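Local structure of hypothetical conserved protein, GK0453 (Geobacillus kaustophilus, 2YXY) at residues 100-104 with 105-109; 68-71 with 72-75. The protein is of unknown function, a DUF1811-family protein that joins two helices to a small antiparallel sheet and belongs to the SH3 clan. All coordinates share one frame; numbering follows the deposited sequence.

Interaction 1: residues 100-104 with 105-109; sequences EALPI and SLLRK
The Pro103 ring meets Ser105 and Leu106 on the same side of its plane: Ser105 OG comes in at CB, 3.6 Å away, and Leu106 CD1 stands 3.9 Å from Pro103 CD, while Met51 of helix 39-54 also touches the proline. This is the short 3-10 turn that ends strand 100-103 and swings the chain toward a final extended run, as in the SH3-like barrels to whose clan the family belongs. Two successive i to i+3 bonds define it. Leu106 N reaches Pro103 O at 2.9 Å, nearly straight (165°) but 45° above the carbonyl plane, and Leu107 N follows with a longer bond to Ile104 O. A chi1 of 53° tucks Ser105 OG between its own N and carbonyl carbon, and the hydroxyl is hydrogen-bonded to Ala50 O of helix 39-54, tying the turn to that helix. On the sheet side, Leu102 CD2 packs 4.2 Å from Leu107 CD2, and both leucines also touch Phe78. Ile104 O has a second partner besides Leu107 N: water 1 donates to it at 2.8 Å and to Leu107 O at 2.6 Å, bridging the two carbonyls where the turn opens out.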
loop_
_atom_site.group_PDB
_atom_site.type_symbol
_atom_site.label_atom_id
_atom_site.label_comp_id
_atom_site.label_asym_id
_atom_site.label_seq_id
_atom_site.Cartn_x
_atom_site.Cartn_y
_atom_site.Cartn_z
ATOM N N GLU A 100 -4.777 6.153 -11.325
ATOM C CA GLU A 100 -4.375 6.303 -9.936
ATOM C C GLU A 100 -3.171 5.414 -9.635
ATOM O O GLU A 100 -3.062 4.318 -10.178
ATOM C CB GLU A 100 -5.577 5.921 -9.070
ATOM C CG GLU A 100 -5.320 5.640 -7.623
ATOM C CD GLU A 100 -6.528 5.010 -6.961
ATOM O OE1 GLU A 100 -6.495 4.789 -5.732
ATOM O OE2 GLU A 100 -7.515 4.729 -7.680
ATOM N N ALA A 101 -2.269 5.894 -8.776
ATOM C CA ALA A 101 -1.076 5.132 -8.393
ATOM C C ALA A 101 -1.340 4.434 -7.060
ATOM O O ALA A 101 -1.639 5.074 -6.056
ATOM C CB ALA A 101 0.135 6.062 -8.271
ATOM N N LEU A 102 -1.208 3.118 -7.051
ATOM C CA LEU A 102 -1.472 2.344 -5.851
ATOM C C LEU A 102 -0.249 1.532 -5.468
ATOM O O LEU A 102 0.385 0.936 -6.336
ATOM C CB LEU A 102 -2.650 1.404 -6.115
ATOM C CG LEU A 102 -3.759 1.236 -5.074
ATOM C CD1 LEU A 102 -4.333 2.600 -4.688
ATOM C CD2 LEU A 102 -4.855 0.345 -5.652
ATOM N N PRO A 103 0.108 1.507 -4.166
ATOM C CA PRO A 103 1.282 0.724 -3.734
ATOM C C PRO A 103 0.950 -0.734 -4.026
ATOM O O PRO A 103 -0.213 -1.152 -3.834
ATOM C CB PRO A 103 1.369 0.988 -2.215
ATOM C CG PRO A 103 0.588 2.265 -1.995
ATOM C CD PRO A 103 -0.560 2.156 -3.017
ATOM N N ILE A 104 1.939 -1.511 -4.469
ATOM C CA ILE A 104 1.686 -2.918 -4.799
ATOM C C ILE A 104 1.205 -3.736 -3.598
ATOM O O ILE A 104 0.591 -4.803 -3.755
ATOM C CB ILE A 104 2.944 -3.595 -5.453
ATOM C CG1 ILE A 104 4.186 -3.493 -4.543
ATOM C CG2 ILE A 104 3.242 -2.907 -6.778
ATOM C CD1 ILE A 104 5.428 -4.214 -5.143
ATOM N N SER A 105 1.447 -3.223 -2.396
ATOM C CA SER A 105 1.001 -3.914 -1.189
ATOM C C SER A 105 -0.540 -3.906 -1.074
ATOM O O SER A 105 -1.107 -4.624 -0.250
ATOM C CB SER A 105 1.615 -3.242 0.046
ATOM O OG SER A 105 1.348 -1.845 0.021
ATOM N N LEU A 106 -1.216 -3.084 -1.879
ATOM C CA LEU A 106 -2.678 -3.039 -1.831
ATOM C C LEU A 106 -3.366 -3.914 -2.916
ATOM O O LEU A 106 -4.573 -3.821 -3.099
ATOM C CB LEU A 106 -3.168 -1.572 -1.917
ATOM C CG LEU A 106 -2.712 -0.659 -0.740
ATOM C CD1 LEU A 106 -3.396 0.691 -0.822
ATOM C CD2 LEU A 106 -3.059 -1.305 0.613
ATOM N N LEU A 107 -2.593 -4.757 -3.610
ATOM C CA LEU A 107 -3.113 -5.648 -4.655
ATOM C C LEU A 107 -2.969 -7.099 -4.194
ATOM O O LEU A 107 -1.862 -7.557 -3.921
ATOM C CB LEU A 107 -2.333 -5.460 -5.961
ATOM C CG LEU A 107 -2.250 -4.039 -6.527
ATOM C CD1 LEU A 107 -1.370 -4.052 -7.770
ATOM C CD2 LEU A 107 -3.645 -3.503 -6.845
ATOM N N ARG A 108 -4.078 -7.822 -4.086
ATOM C CA ARG A 108 -4.001 -9.194 -3.623
ATOM C C ARG A 108 -3.151 -10.040 -4.539
ATOM O O ARG A 108 -3.486 -10.235 -5.711
ATOM C CB ARG A 108 -5.396 -9.784 -3.454
ATOM C CG ARG A 108 -6.118 -9.110 -2.309
ATOM C CD ARG A 108 -7.361 -9.831 -1.841
ATOM N NE ARG A 108 -8.024 -9.018 -0.825
ATOM C CZ ARG A 108 -9.189 -9.309 -0.259
ATOM N NH1 ARG A 108 -9.842 -10.412 -0.604
ATOM N NH2 ARG A 108 -9.702 -8.487 0.649
ATOM N N LYS A 109 -2.027 -10.495 -3.980
ATOM C CA LYS A 109 -1.028 -11.314 -4.662
ATOM C C LYS A 109 -1.718 -12.361 -5.531
ATOM O O LYS A 109 -2.719 -12.950 -5.120
ATOM C CB LYS A 109 -0.122 -11.989 -3.615
ATOM C CG LYS A 109 1.108 -12.707 -4.157
ATOM C CD LYS A 109 2.237 -11.751 -4.553
ATOM C CE LYS A 109 2.852 -11.034 -3.344
ATOM N NZ LYS A 109 2.071 -9.844 -2.883
HETATM O O HOH W 1 0.366 -7.346 -2.630
#

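Interaction 2: residues 68-71 with 72-75; sequences YEIE and GAPG
A type II beta turn from Ile70 to Ala73 starts the connection between the antiparallel neighbours 67-70 and 76-84, and so forms part of a hairpin at the surface. Its closing bond, Ala73 N to Ile70 O, is 2.9 Å long yet weak, bent to 125° at the hydrogen. Gly72 takes the third place of the turn with a phi of 76°, a conformation a glycine adopts readily. Apolar packing adds to the closure: with CG2 of Ile70 anti to its backbone N, that methyl branch lies 4.2 Å from Ala73 CB, which also sits 3.5 Å from Ile70 O. Farther from the bend the two arms are joined through water 2, which donates to Glu69 OE1 at 2.5 Å and accepts from Gly75 N at 2.6 Å, since OE1 itself stops 4.0 Å from that nitrogen. The same Glu69 OE1 forms a salt bridge with Arg108, whose NE pairs with Glu71 OE1. One carboxylate oxygen thus receives both a guanidinium N-H and a water proton, an environment that would probably keep Glu69 ionised, and water 2 bridges the mouth of the hairpin where Glu69 OE1 and Gly75 N do not meet directly.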
loop_
_atom_site.group_PDB
_atom_site.type_symbol
_atom_site.label_atom_id
_atom_site.label_comp_id
_atom_site.label_asym_id
_atom_site.label_seq_id
_atom_site.Cartn_x
_atom_site.Cartn_y
_atom_site.Cartn_z
ATOM N N TYR A 68 -6.560 -6.951 -10.227
ATOM C CA TYR A 68 -6.424 -7.563 -8.906
ATOM C C TYR A 68 -7.430 -7.088 -7.860
ATOM O O TYR A 68 -7.938 -5.977 -7.937
ATOM C CB TYR A 68 -5.014 -7.308 -8.329
ATOM C CG TYR A 68 -3.865 -7.641 -9.255
ATOM C CD1 TYR A 68 -3.507 -6.781 -10.289
ATOM C CD2 TYR A 68 -3.160 -8.828 -9.115
ATOM C CE1 TYR A 68 -2.480 -7.097 -11.158
ATOM C CE2 TYR A 68 -2.127 -9.160 -9.980
ATOM C CZ TYR A 68 -1.792 -8.292 -11.003
ATOM O OH TYR A 68 -0.783 -8.632 -11.881
ATOM N N GLU A 69 -7.699 -7.944 -6.878
ATOM C CA GLU A 69 -8.555 -7.561 -5.769
ATOM C C GLU A 69 -7.741 -6.521 -4.999
ATOM O O GLU A 69 -6.509 -6.629 -4.900
ATOM C CB GLU A 69 -8.786 -8.714 -4.801
ATOM C CG GLU A 69 -9.712 -9.789 -5.258
ATOM C CD GLU A 69 -10.370 -10.470 -4.079
ATOM O OE1 GLU A 69 -11.162 -9.793 -3.379
ATOM O OE2 GLU A 69 -10.086 -11.665 -3.850
ATOM N N ILE A 70 -8.426 -5.535 -4.439
ATOM C CA ILE A 70 -7.763 -4.494 -3.670
ATOM C C ILE A 70 -7.780 -4.850 -2.192
ATOM O O ILE A 70 -8.846 -4.941 -1.584
ATOM C CB ILE A 70 -8.456 -3.151 -3.879
ATOM C CG1 ILE A 70 -8.392 -2.788 -5.371
ATOM C CG2 ILE A 70 -7.817 -2.074 -2.966
ATOM C CD1 ILE A 70 -9.198 -1.541 -5.763
ATOM N N GLU A 71 -6.589 -5.058 -1.633
ATOM C CA GLU A 71 -6.403 -5.409 -0.225
ATOM C C GLU A 71 -7.146 -4.439 0.678
ATOM O O GLU A 71 -7.093 -3.236 0.472
ATOM C CB GLU A 71 -4.915 -5.378 0.130
ATOM C CG GLU A 71 -4.552 -6.122 1.409
ATOM C CD GLU A 71 -4.421 -7.614 1.183
ATOM O OE1 GLU A 71 -5.417 -8.237 0.767
ATOM O OE2 GLU A 71 -3.321 -8.163 1.409
ATOM N N GLY A 72 -7.839 -4.971 1.678
ATOM C CA GLY A 72 -8.585 -4.128 2.591
ATOM C C GLY A 72 -9.870 -3.608 1.978
ATOM O O GLY A 72 -10.474 -2.670 2.496
ATOM N N ALA A 73 -10.294 -4.201 0.867
ATOM C CA ALA A 73 -11.522 -3.762 0.220
ATOM C C ALA A 73 -12.138 -4.884 -0.610
ATOM O O ALA A 73 -12.020 -4.911 -1.835
ATOM C CB ALA A 73 -11.241 -2.539 -0.649
ATOM N N PRO A 74 -12.815 -5.825 0.055
ATOM C CA PRO A 74 -13.466 -6.972 -0.597
ATOM C C PRO A 74 -14.384 -6.586 -1.761
ATOM O O PRO A 74 -15.078 -5.570 -1.704
ATOM C CB PRO A 74 -14.242 -7.622 0.547
ATOM C CG PRO A 74 -13.411 -7.278 1.759
ATOM C CD PRO A 74 -13.070 -5.829 1.507
ATOM N N GLY A 75 -14.380 -7.400 -2.814
ATOM C CA GLY A 75 -15.227 -7.131 -3.967
ATOM C C GLY A 75 -14.795 -6.008 -4.901
ATOM O O GLY A 75 -15.456 -5.754 -5.913
HETATM O O HOH W 2 -13.600 -9.875 -2.838
#

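Interactions 1 and 2 illustrate how two turns at the ends of outer strands can be joined to close a small sheet. Their centres lie about 9 Å apart. The run leaving the 3-10 turn comes alongside residues 68-71: Leu106 O and Glu71 N, 2.8 Å apart, probably form a hydrogen bond, and Arg108 is bonded through its backbone to Glu69. This brings the chain after strand 100-103 beside strand 67-70, consistent with an SH3-like barrel closure. Along the same seam, Arg108 O packs 3.7 Å from Tyr68 CD2. The function is unknown, so neither turn can be assigned to an active site.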